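Local coordinates for protein putative N-acetylmuramoyl-L-alanine amidase,autolysin cwp6 (Peptoclostridium difficile, PDB 5J72) that probably cleaves the amide bond between N-acetylmuramic acid and L-alanine in peptidoglycan as a zinc-dependent autolysin, and carries CWB2 modules that anchor it to the cell wall, at residues 168-180 and 241-255. Residues are numbered along the deposited sequence; the frame is centred on the assembly and turned at random.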
loop_
_atom_site.group_PDB
_atom_site.type_symbol
_atom_site.label_atom_id
_atom_site.label_comp_id
_atom_site.label_asym_id
_atom_site.label_seq_id
_atom_site.Cartn_x
_atom_site.Cartn_y
_atom_site.Cartn_z
ATOM N N ALA A 168 1.695 -14.501 9.532
ATOM C CA ALA A 168 0.748 -13.619 10.239
ATOM C C ALA A 168 1.250 -13.316 11.613
ATOM O O ALA A 168 0.849 -12.316 12.209
ATOM C CB ALA A 168 -0.629 -14.259 10.330
ATOM N N ASP A 169 2.142 -14.156 12.120
ATOM C CA ASP A 169 2.705 -13.939 13.435
ATOM C C ASP A 169 3.744 -12.836 13.459
ATOM O O ASP A 169 3.903 -12.187 14.481
ATOM C CB ASP A 169 3.323 -15.233 13.932
ATOM C CG ASP A 169 2.350 -16.023 14.783
ATOM O OD1 ASP A 169 2.506 -17.270 14.865
ATOM O OD2 ASP A 169 1.429 -15.397 15.374
ATOM N N GLY A 170 4.457 -12.608 12.361
ATOM C CA GLY A 170 5.453 -11.550 12.354
ATOM C C GLY A 170 4.904 -10.231 11.856
ATOM O O GLY A 170 5.651 -9.341 11.504
ATOM N N ILE A 171 3.555 -10.079 11.834
ATOM C CA ILE A 171 2.982 -8.873 11.319
ATOM C C ILE A 171 3.274 -7.650 12.194
ATOM O O ILE A 171 2.994 -6.548 11.740
ATOM C CB ILE A 171 1.321 -8.848 11.272
ATOM C CG1 ILE A 171 0.803 -9.093 12.745
ATOM C CG2 ILE A 171 0.832 -9.910 10.257
ATOM C CD1 ILE A 171 -0.615 -9.710 12.891
ATOM N N THR A 172 3.748 -7.784 13.426
ATOM C CA THR A 172 4.054 -6.555 14.187
ATOM C C THR A 172 5.613 -6.436 14.308
ATOM O O THR A 172 6.110 -5.545 15.015
ATOM C CB THR A 172 3.437 -6.617 15.605
ATOM O OG1 THR A 172 3.868 -7.826 16.206
ATOM C CG2 THR A 172 1.868 -6.563 15.519
ATOM N N ALA A 173 6.344 -7.297 13.609
ATOM C CA ALA A 173 7.830 -7.305 13.630
ATOM C C ALA A 173 8.434 -6.147 12.873
ATOM O O ALA A 173 9.530 -5.769 13.231
ATOM C CB ALA A 173 8.345 -8.584 13.005
ATOM N N THR A 174 7.742 -5.520 11.852
ATOM C CA THR A 174 8.419 -4.451 11.096
ATOM C C THR A 174 8.873 -3.300 11.901
ATOM O O THR A 174 9.993 -2.856 11.691
ATOM C CB THR A 174 7.547 -3.986 9.853
ATOM O OG1 THR A 174 7.573 -5.078 8.942
ATOM C CG2 THR A 174 8.090 -2.765 9.198
ATOM N N PRO A 175 8.081 -2.737 12.850
ATOM C CA PRO A 175 8.581 -1.591 13.621
ATOM C C PRO A 175 9.836 -1.916 14.477
ATOM O O PRO A 175 10.662 -1.053 14.740
ATOM C CB PRO A 175 7.354 -1.181 14.478
ATOM C CG PRO A 175 6.196 -1.636 13.658
ATOM C CD PRO A 175 6.642 -2.973 13.096
ATOM N N LEU A 176 9.928 -3.174 14.925
ATOM C CA LEU A 176 11.123 -3.558 15.706
ATOM C C LEU A 176 12.314 -3.748 14.753
ATOM O O LEU A 176 13.412 -3.300 15.057
ATOM C CB LEU A 176 10.838 -4.871 16.410
ATOM C CG LEU A 176 12.063 -5.375 17.278
ATOM C CD1 LEU A 176 12.447 -4.283 18.318
ATOM C CD2 LEU A 176 11.621 -6.635 18.047
ATOM N N ALA A 177 12.116 -4.478 13.617
ATOM C CA ALA A 177 13.209 -4.588 12.651
ATOM C C ALA A 177 13.684 -3.204 12.232
ATOM O O ALA A 177 14.896 -3.011 12.073
ATOM C CB ALA A 177 12.753 -5.369 11.405
ATOM N N SER A 178 12.764 -2.240 12.092
ATOM C CA SER A 178 13.145 -0.888 11.700
ATOM C C SER A 178 13.901 -0.197 12.821
ATOM O O SER A 178 14.841 0.571 12.558
ATOM C CB SER A 178 11.917 -0.039 11.351
ATOM O OG SER A 178 11.066 -0.772 10.465
ATOM N N THR A 179 13.509 -0.453 14.084
ATOM C CA THR A 179 14.234 0.150 15.190
ATOM C C THR A 179 15.683 -0.393 15.229
ATOM O O THR A 179 16.612 0.365 15.540
ATOM C CB THR A 179 13.512 -0.218 16.523
ATOM O OG1 THR A 179 12.225 0.449 16.485
ATOM C CG2 THR A 179 14.291 0.259 17.739
ATOM N N TYR A 180 15.857 -1.690 14.918
ATOM C CA TYR A 180 17.204 -2.269 14.843
ATOM C C TYR A 180 17.917 -1.917 13.508
ATOM O O TYR A 180 19.130 -2.128 13.395
ATOM C CB TYR A 180 17.123 -3.791 14.789
ATOM C CG TYR A 180 16.566 -4.514 15.998
ATOM C CD1 TYR A 180 16.750 -4.014 17.283
ATOM C CD2 TYR A 180 15.901 -5.715 15.856
ATOM C CE1 TYR A 180 16.279 -4.709 18.400
ATOM C CE2 TYR A 180 15.435 -6.425 16.965
ATOM C CZ TYR A 180 15.633 -5.914 18.223
ATOM O OH TYR A 180 15.181 -6.674 19.260
ATOM N N ARG A 241 -0.687 -13.602 19.813
ATOM C CA ARG A 241 -0.295 -12.390 19.040
ATOM C C ARG A 241 -0.406 -11.148 19.855
ATOM O O ARG A 241 0.418 -10.271 19.697
ATOM C CB ARG A 241 -1.264 -12.157 17.884
ATOM C CG ARG A 241 -1.448 -13.385 17.068
ATOM C CD ARG A 241 -2.490 -13.200 16.022
ATOM N NE ARG A 241 -2.352 -14.279 15.069
ATOM C CZ ARG A 241 -2.902 -14.262 13.877
ATOM N NH1 ARG A 241 -3.633 -13.230 13.500
ATOM N NH2 ARG A 241 -2.724 -15.274 13.038
ATOM N N HIS A 242 -1.423 -11.016 20.737
ATOM C CA HIS A 242 -1.554 -9.745 21.474
ATOM C C HIS A 242 -0.428 -9.549 22.389
ATOM O O HIS A 242 0.108 -8.437 22.451
ATOM C CB HIS A 242 -2.869 -9.642 22.315
ATOM C CG HIS A 242 -4.073 -10.112 21.576
ATOM N ND1 HIS A 242 -4.750 -9.301 20.686
ATOM C CD2 HIS A 242 -4.716 -11.302 21.581
ATOM C CE1 HIS A 242 -5.756 -9.998 20.181
ATOM N NE2 HIS A 242 -5.764 -11.205 20.702
ATOM N N GLU A 243 -0.018 -10.613 23.139
ATOM C CA GLU A 243 1.084 -10.443 24.067
ATOM C C GLU A 243 2.422 -10.237 23.288
ATOM O O GLU A 243 3.230 -9.459 23.716
ATOM C CB GLU A 243 1.265 -11.700 24.978
ATOM C CG GLU A 243 2.161 -11.292 26.161
ATOM C CD GLU A 243 2.537 -12.491 27.080
ATOM O OE1 GLU A 243 2.364 -13.674 26.706
ATOM O OE2 GLU A 243 3.025 -12.196 28.162
ATOM N N THR A 244 2.629 -10.966 22.223
ATOM C CA THR A 244 3.850 -10.751 21.430
ATOM C C THR A 244 3.937 -9.291 20.948
ATOM O O THR A 244 5.014 -8.723 21.023
ATOM C CB THR A 244 3.856 -11.690 20.247
ATOM O OG1 THR A 244 3.909 -13.013 20.785
ATOM C CG2 THR A 244 5.125 -11.454 19.336
ATOM N N SER A 245 2.794 -8.666 20.499
ATOM C CA SER A 245 2.854 -7.273 20.058
ATOM C C SER A 245 3.207 -6.414 21.239
ATOM O O SER A 245 3.934 -5.426 21.125
ATOM C CB SER A 245 1.533 -6.853 19.381
ATOM O OG SER A 245 0.455 -6.542 20.258
ATOM N N LEU A 246 2.718 -6.797 22.459
ATOM C CA LEU A 246 3.100 -6.022 23.654
ATOM C C LEU A 246 4.590 -6.195 23.920
ATOM O O LEU A 246 5.295 -5.222 24.219
ATOM C CB LEU A 246 2.334 -6.514 25.008
ATOM C CG LEU A 246 2.833 -5.752 26.286
ATOM C CD1 LEU A 246 2.654 -4.275 26.135
ATOM C CD2 LEU A 246 2.051 -6.287 27.578
ATOM N N LEU A 247 5.085 -7.421 23.829
ATOM C CA LEU A 247 6.528 -7.646 24.133
ATOM C C LEU A 247 7.423 -6.916 23.104
ATOM O O LEU A 247 8.483 -6.401 23.451
ATOM C CB LEU A 247 6.782 -9.154 24.103
ATOM C CG LEU A 247 6.090 -9.883 25.328
ATOM C CD1 LEU A 247 6.114 -11.418 25.068
ATOM C CD2 LEU A 247 6.827 -9.441 26.623
ATOM N N ILE A 248 6.956 -6.833 21.847
ATOM C CA ILE A 248 7.727 -6.085 20.830
ATOM C C ILE A 248 7.716 -4.610 21.185
ATOM O O ILE A 248 8.729 -3.918 21.112
ATOM C CB ILE A 248 7.065 -6.342 19.484
ATOM C CG1 ILE A 248 7.396 -7.802 19.035
ATOM C CG2 ILE A 248 7.547 -5.284 18.462
ATOM C CD1 ILE A 248 6.637 -8.241 17.767
ATOM N N ALA A 249 6.544 -4.119 21.615
ATOM C CA ALA A 249 6.474 -2.711 21.997
ATOM C C ALA A 249 7.434 -2.420 23.181
ATOM O O ALA A 249 8.061 -1.350 23.219
ATOM C CB ALA A 249 5.011 -2.331 22.361
ATOM N N LYS A 250 7.511 -3.333 24.172
ATOM C CA LYS A 250 8.441 -3.080 25.293
ATOM C C LYS A 250 9.895 -3.117 24.814
ATOM O O LYS A 250 10.760 -2.395 25.342
ATOM C CB LYS A 250 8.254 -4.180 26.379
ATOM C CG LYS A 250 6.881 -4.032 27.081
ATOM C CD LYS A 250 6.677 -5.257 28.063
ATOM C CE LYS A 250 5.358 -5.166 28.793
ATOM N NZ LYS A 250 5.300 -6.135 29.924
ATOM N N GLU A 251 10.163 -3.965 23.806
ATOM C CA GLU A 251 11.533 -4.017 23.280
ATOM C C GLU A 251 11.864 -2.681 22.577
ATOM O O GLU A 251 12.933 -2.112 22.777
ATOM C CB GLU A 251 11.680 -5.214 22.343
ATOM C CG GLU A 251 13.055 -5.203 21.652
ATOM C CD GLU A 251 14.230 -5.781 22.506
ATOM O OE1 GLU A 251 13.994 -6.213 23.658
ATOM O OE2 GLU A 251 15.392 -5.806 21.980
ATOM N N ILE A 252 10.904 -2.142 21.766
ATOM C CA ILE A 252 11.185 -0.866 21.125
ATOM C C ILE A 252 11.445 0.220 22.202
ATOM O O ILE A 252 12.330 1.065 22.048
ATOM C CB ILE A 252 9.962 -0.472 20.206
ATOM C CG1 ILE A 252 9.871 -1.461 19.002
ATOM C CG2 ILE A 252 10.130 0.986 19.704
ATOM C CD1 ILE A 252 8.493 -1.400 18.212
ATOM N N ASP A 253 10.669 0.177 23.286
ATOM C CA ASP A 253 10.805 1.175 24.356
ATOM C C ASP A 253 12.222 1.157 25.033
ATOM O O ASP A 253 12.594 2.135 25.687
ATOM C CB ASP A 253 9.717 0.913 25.408
ATOM C CG ASP A 253 9.632 1.997 26.413
ATOM O OD1 ASP A 253 9.350 3.143 26.023
ATOM O OD2 ASP A 253 9.873 1.719 27.574
ATOM N N LYS A 254 12.989 0.081 24.855
ATOM C CA LYS A 254 14.368 0.046 25.389
ATOM C C LYS A 254 15.265 0.893 24.526
ATOM O O LYS A 254 16.354 1.286 24.974
ATOM C CB LYS A 254 14.915 -1.374 25.346
ATOM C CG LYS A 254 14.315 -2.337 26.366
ATOM C CD LYS A 254 14.832 -3.707 25.965
ATOM C CE LYS A 254 14.813 -4.764 27.067
ATOM N NZ LYS A 254 15.928 -5.805 26.841
ATOM N N TYR A 255 14.847 1.188 23.262
ATOM C CA TYR A 255 15.665 2.024 22.350
ATOM C C TYR A 255 15.264 3.476 22.357
ATOM O O TYR A 255 16.125 4.353 22.324
ATOM C CB TYR A 255 15.504 1.508 20.907
ATOM C CG TYR A 255 16.280 0.233 20.706
ATOM C CD1 TYR A 255 15.846 -0.973 21.265
ATOM C CD2 TYR A 255 17.493 0.241 20.021
ATOM C CE1 TYR A 255 16.629 -2.137 21.172
ATOM C CE2 TYR A 255 18.268 -0.913 19.914
ATOM C CZ TYR A 255 17.843 -2.091 20.498
ATOM O OH TYR A 255 18.679 -3.173 20.359
#
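The hydroxyl of Tyr180 donates a hydrogen bond to Glu251, OH to OE2 2.9 Å, and this polar bond closes one end of a helix pair between segments that fall in two successive CWB2 sequence repeats. Helices 174-180 and 241-253 run nearly parallel, their axes 9.7 Å apart and inclined by 19°, a worked example of near-parallel helix packing between repeats. The hydroxyl meets OE2 from above the carboxylate plane, ring and carboxylate being 75° apart, and a bend at chi2 of Glu251 brings OE2 to the ring edge. That ring also turns its edge toward the face of Tyr255 in an offset edge-to-face pair, centroids 5.6 Å apart, while CD1 of Leu176 covers one of its faces. Next to this polar end the interface becomes apolar. Leu176 rests its CB on CG2 of Ile248 and sets CD1 3.9 Å from CG1 of Ile252, and Ile236 of strand 232-236 backs both Leu176 and Ile248. CD1 of Ile252 reaches CB of Pro175. Thr179 faces two ways: OG1 is tied down to its own helix at Pro175 O, whereas CG2 lies 3.6 Å from CG of Tyr255. Farther along, CD1 of Ile248 comes within 3.2 Å of OG1 of Thr172, which chi1 of 53° sets between the backbone N and the carbonyl carbon; CG2 of Thr172 meets CB of Ser245. At the far end Arg241 is bound chiefly to Glu270; a long salt bridge runs from its NE to OD2 of poorly ordered Asp169, 4.0 Å away, and NH2 of Arg241 lies 3.6 Å from CB of Ala168.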